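Glutathione S-transferase (Bombyx mori, PDB 5ZFG) metabolises the insecticide diazinon in the silkworm as a glutathione S-transferase. Local coordinates at the interface of chains A and B. Residues are numbered along the deposited sequence; one frame, centred on the assembly and turned at random. Chains: chain A/B, Glutathione S-transferase.

Contacts 1 and 2 are two patches of one two-fold interface between the protein copies, their C-alpha centres about 22 Å apart. In both, the N-terminal, glutathione-binding domain of one chain faces the long helix 89-114 of the other, but with the chains exchanged: contact 1 sets the helix of chain A against chain B, contact 2 that of chain B against chain A. A:His97 with B:Glu66 in contact 1, and B:His97 with A:Glu66 in contact 2, are the same pair with the chains exchanged. Contact 1 is chiefly apolar packing with a water bridge, contact 2 a hydrogen-bonded group; together they fit the dimer typical of cytosolic glutathione transferases.

Contact 1: the interface of chains A and B. Residues chain A 93-94, 96-97; chain B 62, 64, 66, 69, 73.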
loop_
_atom_site.group_PDB
_atom_site.type_symbol
_atom_site.label_atom_id
_atom_site.label_comp_id
_atom_site.label_asym_id
_atom_site.label_seq_id
_atom_site.Cartn_x
_atom_site.Cartn_y
_atom_site.Cartn_z
ATOM N N ALA A 93 3.138 11.905 -5.288
ATOM C CA ALA A 93 1.992 11.516 -4.462
ATOM C C ALA A 93 0.876 10.904 -5.296
ATOM O O ALA A 93 0.183 9.990 -4.831
ATOM C CB ALA A 93 1.469 12.717 -3.688
ATOM N N ILE A 94 0.657 11.409 -6.515
ATOM C CA ILE A 94 -0.367 10.803 -7.365
ATOM C C ILE A 94 0.016 9.366 -7.708
ATOM O O ILE A 94 -0.829 8.462 -7.675
ATOM C CB ILE A 94 -0.619 11.644 -8.632
ATOM C CG1 ILE A 94 -1.021 13.075 -8.248
ATOM C CG2 ILE A 94 -1.752 10.992 -9.474
ATOM C CD1 ILE A 94 -1.031 14.057 -9.418
ATOM N N ASN A 96 2.032 7.385 -5.860
ATOM C CA ASN A 96 1.899 6.637 -4.615
ATOM C C ASN A 96 0.445 6.336 -4.304
ATOM O O ASN A 96 0.121 5.223 -3.872
ATOM C CB ASN A 96 2.533 7.409 -3.464
ATOM C CG ASN A 96 4.063 7.392 -3.511
ATOM O OD1 ASN A 96 4.681 6.608 -4.249
ATOM N ND2 ASN A 96 4.682 8.268 -2.718
ATOM N N HIS A 97 -0.441 7.311 -4.515
ATOM C CA HIS A 97 -1.857 7.072 -4.282
ATOM C C HIS A 97 -2.372 5.933 -5.155
ATOM O O HIS A 97 -3.055 5.014 -4.677
ATOM C CB HIS A 97 -2.688 8.321 -4.566
ATOM C CG HIS A 97 -4.146 8.012 -4.537
ATOM N ND1 HIS A 97 -4.827 7.563 -5.648
ATOM C CD2 HIS A 97 -5.011 7.913 -3.498
ATOM C CE1 HIS A 97 -6.068 7.263 -5.308
ATOM N NE2 HIS A 97 -6.205 7.465 -4.009
ATOM N N PHE B 62 -5.276 20.422 -3.562
ATOM C CA PHE B 62 -4.774 19.101 -3.920
ATOM C C PHE B 62 -5.385 18.103 -2.945
ATOM O O PHE B 62 -5.059 18.123 -1.755
ATOM C CB PHE B 62 -3.252 19.072 -3.852
ATOM C CG PHE B 62 -2.653 17.714 -4.107
ATOM C CD1 PHE B 62 -3.014 16.986 -5.227
ATOM C CD2 PHE B 62 -1.709 17.183 -3.242
ATOM C CE1 PHE B 62 -2.453 15.738 -5.468
ATOM C CE2 PHE B 62 -1.141 15.941 -3.485
ATOM C CZ PHE B 62 -1.512 15.228 -4.601
ATOM N N LEU B 64 -5.775 14.395 -1.594
ATOM C CA LEU B 64 -5.001 13.159 -1.578
ATOM C C LEU B 64 -5.579 12.232 -0.520
ATOM O O LEU B 64 -5.548 12.560 0.668
ATOM C CB LEU B 64 -3.524 13.465 -1.303
ATOM C CG LEU B 64 -2.586 12.263 -1.201
ATOM C CD1 LEU B 64 -2.507 11.572 -2.555
ATOM C CD2 LEU B 64 -1.204 12.697 -0.713
ATOM N N GLU B 66 -5.746 7.834 0.732
ATOM C CA GLU B 66 -4.837 6.749 1.111
ATOM C C GLU B 66 -3.798 7.219 2.129
ATOM O O GLU B 66 -2.839 7.919 1.776
ATOM C CB GLU B 66 -4.152 6.137 -0.125
ATOM C CG GLU B 66 -5.137 5.419 -1.041
ATOM C CD GLU B 66 -5.545 4.042 -0.542
ATOM O OE1 GLU B 66 -4.987 3.548 0.460
ATOM O OE2 GLU B 66 -6.442 3.424 -1.169
ATOM N N ALA B 69 -0.041 7.014 1.351
ATOM C CA ALA B 69 0.396 8.028 0.392
ATOM C C ALA B 69 0.409 9.420 1.019
ATOM O O ALA B 69 1.272 10.246 0.692
ATOM C CB ALA B 69 -0.522 8.004 -0.827
ATOM N N TYR B 73 3.628 11.867 1.275
ATOM C CA TYR B 73 3.557 13.191 0.661
ATOM C C TYR B 73 3.929 14.283 1.654
ATOM O O TYR B 73 4.680 15.201 1.315
ATOM C CB TYR B 73 2.154 13.425 0.113
ATOM C CG TYR B 73 1.859 14.871 -0.271
ATOM C CD1 TYR B 73 2.450 15.435 -1.389
ATOM C CD2 TYR B 73 1.002 15.647 0.489
ATOM C CE1 TYR B 73 2.189 16.746 -1.750
ATOM C CE2 TYR B 73 0.738 16.971 0.144
ATOM C CZ TYR B 73 1.337 17.504 -0.982
ATOM O OH TYR B 73 1.073 18.807 -1.356
HETATM O O HOH W 1 2.905 10.363 -1.643
#
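A:Ala93 pushes its methyl group among three side chains of chain B. The methyl carbon CB lies 3.7 Å from B:Tyr73 CD1 on the phenol ring, 4.0 Å from B:Leu64 CD2, and also meets the far end of the B:Phe62 ring at CZ. B:Phe62 in turn lays its CE2 over one face of the B:Tyr73 ring near the rim, a contact within chain B that probably helps hold both rings in place. A:Ile94 adds its CG1 branch beside CE1 of the B:Phe62 ring, the two side chains crossing obliquely.

One turn further along, A:His97 packs against aliphatic groups. Its CB touches B:Leu64 CD1 at 3.8 Å; CD1 also faces the A:Ala93 carbonyl, while CD2 meets the A:Ala93 methyl. The imidazole CD2 meets B:Glu66 CG at 3.5 Å, the two side chains crossing at about a right angle. B:Glu66 bends at its second torsion (chi2 -78°), presenting the methylene to the ring while its carboxylate OE2 stays 4.9 Å from A:His97 NE2; any electrostatic influence between them would act without direct contact. B:Ala69 sets its methyl against the helix backbone, with CB 3.8 Å from A:His97 CA.

A water adds a polar link: the amide ND2 of A:Asn96 lies 2.9 Å from it, and it lies 2.9 Å from the backbone carbonyl O of B:Ala69.

In the fold, helix 89-114 of chain A lies against strand 62-65 and helix 67-78 of chain B, joining the helical domain of one copy to the N-terminal domain of the other.

Contact 2: the interface of chains A and B. Residues chain A 49-51, 65-66; chain B 97, 101, 142.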
loop_
_atom_site.group_PDB
_atom_site.type_symbol
_atom_site.label_atom_id
_atom_site.label_comp_id
_atom_site.label_asym_id
_atom_site.label_seq_id
_atom_site.Cartn_x
_atom_site.Cartn_y
_atom_site.Cartn_z
ATOM N N ASN A 49 11.166 -13.746 2.471
ATOM C CA ASN A 49 9.886 -13.088 2.720
ATOM C C ASN A 49 9.125 -13.817 3.818
ATOM O O ASN A 49 8.416 -14.798 3.546
ATOM C CB ASN A 49 9.027 -13.012 1.464
ATOM C CG ASN A 49 7.771 -12.213 1.702
ATOM O OD1 ASN A 49 7.682 -11.507 2.708
ATOM N ND2 ASN A 49 6.811 -12.288 0.790
ATOM N N PRO A 50 9.204 -13.342 5.057
ATOM C CA PRO A 50 8.429 -13.984 6.134
ATOM C C PRO A 50 6.920 -13.956 5.913
ATOM O O PRO A 50 6.199 -14.727 6.550
ATOM C CB PRO A 50 8.836 -13.183 7.378
ATOM C CG PRO A 50 9.293 -11.872 6.850
ATOM C CD PRO A 50 9.959 -12.169 5.523
ATOM N N GLN A 51 6.413 -13.111 5.009
ATOM C CA GLN A 51 4.992 -13.101 4.684
ATOM C C GLN A 51 4.565 -14.259 3.780
ATOM O O GLN A 51 3.360 -14.487 3.625
ATOM C CB GLN A 51 4.630 -11.757 4.032
ATOM C CG GLN A 51 4.881 -10.557 4.943
ATOM C CD GLN A 51 4.862 -9.233 4.182
ATOM O OE1 GLN A 51 5.879 -8.559 4.083
ATOM N NE2 GLN A 51 3.705 -8.878 3.626
ATOM N N SER A 65 10.076 -7.634 -0.057
ATOM C CA SER A 65 8.780 -8.061 -0.570
ATOM C C SER A 65 7.851 -6.852 -0.680
ATOM O O SER A 65 8.281 -5.707 -0.473
ATOM C CB SER A 65 8.169 -9.145 0.321
ATOM O OG SER A 65 7.803 -8.632 1.592
ATOM N N GLU A 66 6.557 -7.124 -0.965
ATOM C CA GLU A 66 5.518 -6.150 -1.310
ATOM C C GLU A 66 5.808 -5.485 -2.651
ATOM O O GLU A 66 6.691 -4.620 -2.749
ATOM C CB GLU A 66 5.357 -5.083 -0.215
ATOM C CG GLU A 66 4.820 -5.641 1.097
ATOM C CD GLU A 66 3.319 -5.895 1.088
ATOM O OE1 GLU A 66 2.620 -5.489 0.127
ATOM O OE2 GLU A 66 2.819 -6.499 2.066
ATOM N N HIS B 97 8.167 -0.679 2.576
ATOM C CA HIS B 97 7.707 -2.041 2.802
ATOM C C HIS B 97 6.819 -2.124 4.035
ATOM O O HIS B 97 5.739 -2.731 4.010
ATOM C CB HIS B 97 8.875 -3.001 2.989
ATOM C CG HIS B 97 8.395 -4.343 3.424
ATOM N ND1 HIS B 97 8.166 -4.655 4.745
ATOM C CD2 HIS B 97 7.947 -5.399 2.703
ATOM C CE1 HIS B 97 7.644 -5.868 4.824
ATOM N NE2 HIS B 97 7.506 -6.342 3.597
ATOM N N PHE B 101 3.111 -3.487 4.292
ATOM C CA PHE B 101 2.848 -4.632 5.165
ATOM C C PHE B 101 1.724 -4.320 6.145
ATOM O O PHE B 101 0.856 -5.159 6.392
ATOM C CB PHE B 101 4.144 -5.006 5.907
ATOM C CG PHE B 101 3.942 -5.935 7.106
ATOM C CD1 PHE B 101 3.479 -7.219 6.930
ATOM C CD2 PHE B 101 4.265 -5.512 8.394
ATOM C CE1 PHE B 101 3.296 -8.083 8.018
ATOM C CE2 PHE B 101 4.086 -6.364 9.498
ATOM C CZ PHE B 101 3.602 -7.651 9.300
ATOM N N TYR B 142 10.480 -9.493 11.587
ATOM C CA TYR B 142 11.129 -8.358 10.939
ATOM C C TYR B 142 11.996 -7.585 11.931
ATOM O O TYR B 142 13.138 -7.226 11.618
ATOM C CB TYR B 142 10.081 -7.447 10.289
ATOM C CG TYR B 142 9.660 -7.871 8.881
ATOM C CD1 TYR B 142 10.611 -8.106 7.880
ATOM C CD2 TYR B 142 8.315 -8.044 8.559
ATOM C CE1 TYR B 142 10.218 -8.500 6.586
ATOM C CE2 TYR B 142 7.918 -8.450 7.284
ATOM C CZ TYR B 142 8.871 -8.654 6.296
ATOM O OH TYR B 142 8.483 -9.052 5.021
#
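The loop after helix 43-48 of chain A, with the end of strand 62-65, forms part of the thioredoxin-like glutathione-binding domain and here meets two helices of chain B. A:Gln51 is the hub, its carboxamide oxygen OE1 taking hydrogen bonds from two side chains across the interface. The phenol OH of B:Tyr142 donates at 2.8 Å, in the carbonyl plane and on a lone pair. The imidazole NE2 of B:His97 also donates at 2.8 Å; OE1 lies close to the ring plane, although the bond is bent to 139° at the hydrogen.

The other end of the amide is held within chain A: A:Gln51 NE2 donates to the carboxylate OE2 of A:Glu66 at 3.0 Å, on its anti side, tilted from the carboxylate plane but in the plane of the amide, which helps fix the amide's rotation. The glutamine chain is extended beyond CG (chi2 165°), carrying its head between the partner helices, where CD packs 3.7 Å from B:Phe101 CD1, amide and ring planes turned 61° apart. At its base, the backbone N donates a hydrogen bond to A:Asn49 OD1, from above its carbonyl plane. An alanine in place of A:Gln51 would probably leave B:His97 NE2 and B:Tyr142 OH without their shared acceptor, deprive A:Glu66 OE2 of the amide donor and open a gap beside B:Phe101.

A:Pro50 sets CG over one face of the B:Tyr142 ring, offset toward the rim and 3.7 Å from its centroid, a CH-pi contact that probably helps hold the phenol beside the glutamine. A:Ser65 OG makes a weak hydrogen bond to B:His97 NE2.

Thus the 49-51 loop and the end of strand 62-65 of chain A rest on helices 89-114 and 126-146 of chain B, linking one copy's N-terminal domain to the other's helical domain.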